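Local structure of mandelate racemase/muconate lactonizing enzyme family protein (Roseovarius sp. TM1035, 3T9P) at residues Thr55-Thr61 and Tyr99-Ala103; Glu232-Tyr236 and Gly256-Cys260. The protein probably acts as an isomerase or lyase of the enolase superfamily, in the mandelate racemase/muconate lactonizing enzyme family, though its exact reaction is uncertain. One frame throughout, in Å; residues are numbered along the deposited sequence.

Overall arrangement
Contact 1 comes first along the chain and lies in the N-terminal domain, where the loop entering helix 58-73 packs against the start of helix 98-119. Contact 2 belongs to the barrel-like C-terminal domain and joins the loops that follow two neighbouring parallel strands, 229-231 and 252-255. Their centres are about 19 Å apart, and the two contacts meet where Arg-101 CG lies 4.1 Å from Cys-260 O; a salt bridge from Arg-101 to Glu-261 ties the domains together at the same place. Both contacts also touch the second subunit, whose Lys-94 offers its backbone O to Arg-102 and its NZ to Glu-257, so domain pairing and dimer formation converge here.

Contact 1 of 2, residues Thr55-Thr61 and Tyr99-Ala103; sequences TYNADIT and YLRRA
With OG1 anti to the carbonyl carbon and CG2 anti to the backbone N (chi1 -63°), Thr-61 divides its two branches between Tyr-99 and the following turn of helix 98-119. Thr-61 OG1 comes to the rim of the Tyr-99 ring, in its plane and 3.4 Å from Tyr-99 CE1. Thr-61 CG2 instead presses on the helix backbone, 3.4 Å from Ala-103 N, and against the CB atoms of Arg-102 and Ala-103. Tyr-99, its chi1 of -92° displaced from the usual staggered value, reaches toward the loop and the first turn of helix 58-73. Ile-60 CG2 lies obliquely 3.9 Å from Tyr-99 CE1, while the phenolic OH of Tyr-99 passes 3.4 Å from Asn-57 CB and bonds to Gln-68 of the second subunit. Tyr-95 of that subunit meets the same ring with the planes inclined.

Arg-102 runs extended from CG to NE and carries its guanidinium to the loop carbonyls. Arg-102 NH1 sits 3.0 Å from Thr-55 O, which lies near the guanidinium plane; Tyr-56 O approaches obliquely. Water 1, in that plane at the guanidinium edge, is hydrogen-bonded to Tyr-56 O (2.7 Å) and Thr-61 OG1 and accepts a weak bond from Arg-102 NH1. Ser-98 holds NE, and NH2 donates to Lys-94 O of the second subunit, which fixes the rotation of the group.

Replacing Tyr-99 with a leucine would probably leave Gln-68 of the second subunit without its phenol partner and open a gap beside Ile-60 and Thr-61. The contact thus couples a partly apolar packing of the helix 58-73 start on helix 98-119 to a buried cation set among carbonyl oxygens, whose dipoles would be expected to stabilise its charge where the N-terminal domain meets the other subunit.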
ATOM      1  N   THR A  55      13.238  -7.122   3.133  1.00 12.49           N
ATOM      2  CA  THR A  55      14.033  -6.525   4.181  1.00 15.20           C
ATOM      3  C   THR A  55      13.384  -5.182   4.651  1.00 14.59           C
ATOM      4  O   THR A  55      12.559  -4.622   3.986  1.00 14.10           O
ATOM      5  CB  THR A  55      15.462  -6.249   3.730  1.00 16.77           C
ATOM      6  OG1 THR A  55      15.453  -5.572   2.478  1.00 14.53           O
ATOM      7  CG2 THR A  55      16.279  -7.520   3.643  1.00 14.09           C
ATOM      8  N   TYR A  56      13.753  -4.789   5.852  1.00 13.96           N
ATOM      9  CA  TYR A  56      13.391  -3.548   6.504  1.00 12.94           C
ATOM     10  C   TYR A  56      12.037  -3.606   7.229  1.00 14.23           C
ATOM     11  O   TYR A  56      11.038  -3.885   6.641  1.00 15.00           O
ATOM     12  CB  TYR A  56      13.535  -2.335   5.605  1.00 14.37           C
ATOM     13  CG  TYR A  56      14.903  -2.183   4.972  1.00 14.00           C
ATOM     14  CD1 TYR A  56      16.023  -1.927   5.753  1.00 20.84           C
ATOM     15  CD2 TYR A  56      15.077  -2.324   3.611  1.00 16.86           C
ATOM     16  CE1 TYR A  56      17.259  -1.792   5.197  1.00 21.96           C
ATOM     17  CE2 TYR A  56      16.313  -2.193   3.037  1.00 17.42           C
ATOM     18  CZ  TYR A  56      17.407  -1.949   3.830  1.00 21.87           C
ATOM     19  OH  TYR A  56      18.610  -1.817   3.298  1.00 25.32           O
ATOM     20  N   ASN A  57      12.052  -3.336   8.521  1.00 13.81           N
ATOM     21  CA  ASN A  57      10.875  -3.437   9.348  1.00 12.42           C
ATOM     22  C   ASN A  57      10.310  -4.872   9.225  1.00 12.94           C
ATOM     23  O   ASN A  57       9.134  -5.091   9.249  1.00 13.46           O
ATOM     24  CB  ASN A  57       9.854  -2.347   9.014  1.00 20.00           C
ATOM     25  CG  ASN A  57      10.281  -0.969   9.496  1.00 20.00           C
ATOM     26  OD1 ASN A  57      10.100  -0.014   8.804  1.00 20.00           O
ATOM     27  ND2 ASN A  57      10.832  -0.890  10.656  1.00 20.00           N
ATOM     28  N   ALA A  58      11.214  -5.830   9.109  1.00 13.19           N
ATOM     29  CA  ALA A  58      10.915  -7.220   8.860  1.00 12.93           C
ATOM     30  C   ALA A  58      10.058  -7.816   9.974  1.00 13.07           C
ATOM     31  O   ALA A  58       9.259  -8.639   9.720  1.00 13.90           O
ATOM     32  CB  ALA A  58      12.211  -8.074   8.568  1.00 11.31           C
ATOM     33  N   ASP A  59      10.270  -7.361  11.187  1.00 13.26           N
ATOM     34  CA  ASP A  59       9.501  -7.779  12.337  1.00 14.07           C
ATOM     35  C   ASP A  59       8.018  -7.412  12.169  1.00 12.94           C
ATOM     36  O   ASP A  59       7.193  -8.226  12.369  1.00 14.17           O
ATOM     37  CB  ASP A  59      10.068  -7.222  13.646  1.00 13.78           C
ATOM     38  CG  ASP A  59      10.084  -5.725  13.724  1.00 17.37           C
ATOM     39  OD1 ASP A  59      10.352  -5.083  12.761  1.00 19.45           O
ATOM     40  OD2 ASP A  59       9.859  -5.201  14.768  1.00 17.37           O
ATOM     41  N   ILE A  60       7.734  -6.206  11.726  1.00 11.92           N
ATOM     42  CA  ILE A  60       6.299  -5.843  11.502  1.00 10.87           C
ATOM     43  C   ILE A  60       5.785  -6.719  10.363  1.00 11.79           C
ATOM     44  O   ILE A  60       4.656  -7.272  10.416  1.00 12.05           O
ATOM     45  CB  ILE A  60       6.211  -4.336  11.185  1.00 12.17           C
ATOM     46  CG1 ILE A  60       6.718  -3.524  12.414  1.00 14.48           C
ATOM     47  CG2 ILE A  60       4.672  -3.975  10.802  1.00  9.36           C
ATOM     48  CD1 ILE A  60       6.766  -1.925  12.063  1.00 14.39           C
ATOM     49  N   THR A  61       6.576  -6.820   9.311  1.00 12.12           N
ATOM     50  CA  THR A  61       6.147  -7.605   8.194  1.00 13.05           C
ATOM     51  C   THR A  61       5.831  -9.073   8.596  1.00 13.36           C
ATOM     52  O   THR A  61       4.892  -9.706   8.072  1.00 12.61           O
ATOM     53  CB  THR A  61       7.276  -7.578   7.139  1.00 11.84           C
ATOM     54  OG1 THR A  61       7.457  -6.233   6.684  1.00 10.73           O
ATOM     55  CG2 THR A  61       6.866  -8.457   5.920  1.00 12.03           C
ATOM     56  N   TYR A  99       3.070  -3.247   2.732  1.00 11.23           N
ATOM     57  CA  TYR A  99       3.366  -4.314   3.743  1.00 12.82           C
ATOM     58  C   TYR A  99       2.740  -5.646   3.434  1.00 11.91           C
ATOM     59  O   TYR A  99       3.332  -6.625   3.684  1.00 12.11           O
ATOM     60  CB  TYR A  99       2.867  -3.875   5.117  1.00 13.63           C
ATOM     61  CG  TYR A  99       3.937  -3.160   5.911  1.00 14.13           C
ATOM     62  CD1 TYR A  99       5.007  -3.872   6.450  1.00 14.16           C
ATOM     63  CD2 TYR A  99       3.825  -1.792   6.185  1.00 14.66           C
ATOM     64  CE1 TYR A  99       5.950  -3.213   7.143  1.00  8.79           C
ATOM     65  CE2 TYR A  99       4.759  -1.121   6.964  1.00 12.12           C
ATOM     66  CZ  TYR A  99       5.827  -1.864   7.416  1.00 13.93           C
ATOM     67  OH  TYR A  99       6.758  -1.262   8.247  1.00 13.28           O
ATOM     68  N   LEU A 100       1.572  -5.724   2.857  1.00 10.38           N
ATOM     69  CA  LEU A 100       1.014  -7.026   2.503  1.00 11.38           C
ATOM     70  C   LEU A 100       1.927  -7.752   1.490  1.00 11.19           C
ATOM     71  O   LEU A 100       2.110  -8.903   1.574  1.00  9.74           O
ATOM     72  CB  LEU A 100      -0.382  -6.891   1.923  1.00 10.24           C
ATOM     73  CG  LEU A 100      -1.263  -8.131   1.679  1.00 16.37           C
ATOM     74  CD1 LEU A 100      -1.760  -8.767   2.878  1.00 15.54           C
ATOM     75  CD2 LEU A 100      -2.366  -7.887   0.708  1.00 20.13           C
ATOM     76  N   ARG A 101       2.425  -7.005   0.527  1.00  8.96           N
ATOM     77  CA  ARG A 101       3.332  -7.518  -0.474  1.00 11.23           C
ATOM     78  C   ARG A 101       4.695  -7.991   0.080  1.00 11.09           C
ATOM     79  O   ARG A 101       5.199  -9.022  -0.263  1.00 12.63           O
ATOM     80  CB  ARG A 101       3.528  -6.500  -1.573  1.00 10.22           C
ATOM     81  CG  ARG A 101       2.236  -6.028  -2.293  1.00 19.22           C
ATOM     82  CD  ARG A 101       1.169  -7.025  -2.491  1.00 17.40           C
ATOM     83  NE  ARG A 101       0.015  -6.612  -3.294  1.00 19.36           N
ATOM     84  CZ  ARG A 101      -0.817  -7.450  -3.870  1.00 20.07           C
ATOM     85  NH1 ARG A 101      -0.617  -8.709  -3.732  1.00 14.94           N
ATOM     86  NH2 ARG A 101      -1.839  -7.038  -4.579  1.00 14.70           N
ATOM     87  N   ARG A 102       5.197  -7.207   1.015  1.00 11.47           N
ATOM     88  CA  ARG A 102       6.461  -7.478   1.653  1.00 11.27           C
ATOM     89  C   ARG A 102       6.319  -8.838   2.349  1.00 11.48           C
ATOM     90  O   ARG A 102       7.194  -9.656   2.260  1.00 13.73           O
ATOM     91  CB  ARG A 102       6.739  -6.402   2.716  1.00 20.00           C
ATOM     92  CG  ARG A 102       7.332  -5.069   2.235  1.00 20.00           C
ATOM     93  CD  ARG A 102       7.492  -4.054   3.332  1.00 20.00           C
ATOM     94  NE  ARG A 102       7.945  -2.776   2.838  1.00 20.00           N
ATOM     95  CZ  ARG A 102       9.182  -2.309   2.913  1.00 20.00           C
ATOM     96  NH1 ARG A 102      10.114  -2.956   3.575  1.00 20.00           N
ATOM     97  NH2 ARG A 102       9.457  -1.165   2.341  1.00 20.00           N
ATOM     98  N   ALA A 103       5.187  -9.061   2.982  1.00  9.10           N
ATOM     99  CA  ALA A 103       4.918 -10.320   3.642  1.00 12.02           C
ATOM    100  C   ALA A 103       4.678 -11.521   2.683  1.00 13.05           C
ATOM    101  O   ALA A 103       5.225 -12.589   2.859  1.00 12.09           O
ATOM    102  CB  ALA A 103       3.820 -10.174   4.628  1.00  9.87           C
TER
HETATM  103  O   HOH W   1       9.730  -5.852   5.281  1.00 12.70           O

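Contact 2 of 2, residues Glu232-Tyr236 and Gly256-Cys260; sequences EPCPY and GEQDC
Glu-232 OE2 accepts bonds from water 3, at 2.6 Å, and from the hydroxyl of Ser-208, while its other oxygen, OE1, faces the loop 256-260. Water 2 donates to Glu-232 OE1 and accepts from Gly-256 N, at 2.8 Å from each of them, thereby linking the carboxylate to the backbone at the start of the type I turn Gly-256 to Asp-259. That turn is closed by the bond from Asp-259 N to Gly-256 O. Water 3 also gives a weak bond to Glu-257 OE1, bridging two carboxylates, with Glu-232 OE1 and Glu-257 OE1 4.1 Å apart.

Between these acids and Tyr-236 comes Gln-258. Its chain bends at chi2 (90°), which lays the amide near the ring, their planes 21° apart, while the amide stands almost perpendicular to the Glu-232 carboxylate. Gln-258 CB sits over one face of the Tyr-236 ring in a CH-pi contact, 3.7 Å from the centroid and 20° off the normal. The phenol of Tyr-236 continues across the subunit boundary to Leu-93 O of the second subunit. Water 4, 2.8 Å from Tyr-236 O, also lies within hydrogen-bonding distance of Asp-259 OD1 and so links the two segments; Ser-264 and Tyr-239 hold Asp-259 OD2.

Loops at the C-terminal ends of barrel strands form the active site in enolase-superfamily enzymes, and a formate near Glu-257, probably from the crystallisation liquor, is consistent with a pocket here. Glu-257 also forms a salt bridge with Lys-94 of the second subunit, so a cluster of buried acids is joined by waters and is probably offset in part by a lysine from across the dimer.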
ATOM      1  N   GLU A 232      14.807   6.999 -11.406  1.00 15.25           N
ATOM      2  CA  GLU A 232      13.829   7.720 -10.601  1.00 16.19           C
ATOM      3  C   GLU A 232      14.242   9.185 -10.449  1.00 15.89           C
ATOM      4  O   GLU A 232      14.483   9.705  -9.331  1.00 14.27           O
ATOM      5  CB  GLU A 232      13.603   7.021  -9.245  1.00 13.35           C
ATOM      6  CG  GLU A 232      12.536   7.547  -8.360  1.00 12.46           C
ATOM      7  CD  GLU A 232      12.525   6.693  -7.124  1.00 18.25           C
ATOM      8  OE1 GLU A 232      12.599   5.432  -7.324  1.00 16.20           O
ATOM      9  OE2 GLU A 232      12.504   7.285  -6.011  1.00 18.72           O
ATOM     10  N   PRO A 233      14.279   9.894 -11.592  1.00 16.53           N
ATOM     11  CA  PRO A 233      14.710  11.302 -11.548  1.00 16.06           C
ATOM     12  C   PRO A 233      13.676  12.242 -10.808  1.00 15.99           C
ATOM     13  O   PRO A 233      14.129  13.173 -10.167  1.00 16.93           O
ATOM     14  CB  PRO A 233      14.804  11.694 -13.059  1.00 15.44           C
ATOM     15  CG  PRO A 233      13.730  10.812 -13.730  1.00 14.76           C
ATOM     16  CD  PRO A 233      13.990   9.431 -12.970  1.00 15.77           C
ATOM     17  N   CYS A 234      12.364  11.949 -10.883  1.00 15.03           N
ATOM     18  CA  CYS A 234      11.304  12.697 -10.278  1.00 17.16           C
ATOM     19  C   CYS A 234      10.627  11.842  -9.172  1.00 17.27           C
ATOM     20  O   CYS A 234      10.774  10.596  -9.189  1.00 16.27           O
ATOM     21  CB  CYS A 234      10.238  12.999 -11.341  1.00 18.18           C
ATOM     22  SG  CYS A 234      11.064  14.091 -12.675  1.00 20.59           S
ATOM     23  N   PRO A 235       9.871  12.520  -8.251  1.00 18.20           N
ATOM     24  CA  PRO A 235       9.043  11.687  -7.306  1.00 17.43           C
ATOM     25  C   PRO A 235       8.378  10.552  -8.105  1.00 16.27           C
ATOM     26  O   PRO A 235       7.702  10.781  -9.163  1.00 16.56           O
ATOM     27  CB  PRO A 235       8.026  12.691  -6.744  1.00 16.74           C
ATOM     28  CG  PRO A 235       8.823  14.027  -6.705  1.00 18.34           C
ATOM     29  CD  PRO A 235       9.496  13.954  -8.136  1.00 19.76           C
ATOM     30  N   TYR A 236       8.571   9.313  -7.626  1.00 14.28           N
ATOM     31  CA  TYR A 236       8.130   8.164  -8.384  1.00 14.16           C
ATOM     32  C   TYR A 236       6.633   8.105  -8.583  1.00 14.15           C
ATOM     33  O   TYR A 236       6.165   7.464  -9.571  1.00 14.40           O
ATOM     34  CB  TYR A 236       8.661   6.835  -7.777  1.00 13.44           C
ATOM     35  CG  TYR A 236       8.055   6.454  -6.453  1.00 14.56           C
ATOM     36  CD1 TYR A 236       6.778   5.885  -6.404  1.00 16.10           C
ATOM     37  CD2 TYR A 236       8.750   6.698  -5.234  1.00 11.56           C
ATOM     38  CE1 TYR A 236       6.197   5.480  -5.215  1.00 18.61           C
ATOM     39  CE2 TYR A 236       8.192   6.293  -4.008  1.00 12.67           C
ATOM     40  CZ  TYR A 236       6.915   5.667  -4.010  1.00 12.12           C
ATOM     41  OH  TYR A 236       6.294   5.294  -2.845  1.00 13.66           O
ATOM     42  N   GLY A 256      10.534   2.222 -10.922  1.00 13.35           N
ATOM     43  CA  GLY A 256       9.478   1.285 -10.464  1.00 12.77           C
ATOM     44  C   GLY A 256       9.793   0.542  -9.161  1.00 15.01           C
ATOM     45  O   GLY A 256       9.015  -0.261  -8.731  1.00 15.34           O
ATOM     46  N   GLU A 257      10.980   0.737  -8.599  1.00 12.10           N
ATOM     47  CA  GLU A 257      11.414   0.094  -7.324  1.00 15.32           C
ATOM     48  C   GLU A 257      10.304   0.043  -6.300  1.00 14.18           C
ATOM     49  O   GLU A 257      10.105  -1.021  -5.661  1.00 14.32           O
ATOM     50  CB  GLU A 257      12.634   0.881  -6.723  1.00 14.62           C
ATOM     51  CG  GLU A 257      12.962   0.568  -5.270  1.00 22.27           C
ATOM     52  CD  GLU A 257      14.107   1.444  -4.618  1.00 27.33           C
ATOM     53  OE1 GLU A 257      14.403   2.560  -5.097  1.00 21.73           O
ATOM     54  OE2 GLU A 257      14.635   0.997  -3.528  1.00 28.01           O
ATOM     55  N   GLN A 258       9.569   1.153  -6.112  1.00 14.09           N
ATOM     56  CA  GLN A 258       8.558   1.196  -5.066  1.00 12.25           C
ATOM     57  C   GLN A 258       7.138   0.889  -5.591  1.00 14.76           C
ATOM     58  O   GLN A 258       6.158   1.013  -4.841  1.00 14.53           O
ATOM     59  CB  GLN A 258       8.513   2.579  -4.441  1.00 10.82           C
ATOM     60  CG  GLN A 258       9.763   2.918  -3.577  1.00 15.16           C
ATOM     61  CD  GLN A 258      10.900   3.578  -4.310  1.00 16.10           C
ATOM     62  OE1 GLN A 258      10.781   4.065  -5.453  1.00 16.29           O
ATOM     63  NE2 GLN A 258      12.025   3.591  -3.672  1.00 10.18           N
ATOM     64  N   ASP A 259       7.022   0.513  -6.870  1.00 13.49           N
ATOM     65  CA  ASP A 259       5.688   0.210  -7.384  1.00 16.65           C
ATOM     66  C   ASP A 259       5.337  -1.215  -7.068  1.00 14.46           C
ATOM     67  O   ASP A 259       6.089  -2.074  -7.475  1.00 15.41           O
ATOM     68  CB  ASP A 259       5.698   0.438  -8.918  1.00 16.74           C
ATOM     69  CG  ASP A 259       5.570   1.923  -9.229  1.00 21.41           C
ATOM     70  OD1 ASP A 259       6.566   2.691  -9.178  1.00 20.42           O
ATOM     71  OD2 ASP A 259       4.411   2.345  -9.429  1.00 24.08           O
ATOM     72  N   CYS A 260       4.252  -1.475  -6.309  1.00 14.38           N
ATOM     73  CA  CYS A 260       3.999  -2.846  -5.913  1.00 16.00           C
ATOM     74  C   CYS A 260       2.603  -3.417  -6.314  1.00 15.89           C
ATOM     75  O   CYS A 260       2.325  -4.617  -6.103  1.00 16.50           O
ATOM     76  CB  CYS A 260       4.197  -3.042  -4.402  1.00 17.15           C
ATOM     77  SG  CYS A 260       3.062  -2.108  -3.393  1.00 17.66           S
TER
HETATM   78  O   HOH W   2      10.940   4.565  -9.421  1.00 14.61           O
HETATM   79  O   HOH W   3      13.748   5.846  -4.188  1.00 14.97           O
HETATM   80  O   HOH W   4       7.060   4.880 -10.239  1.00 17.01           O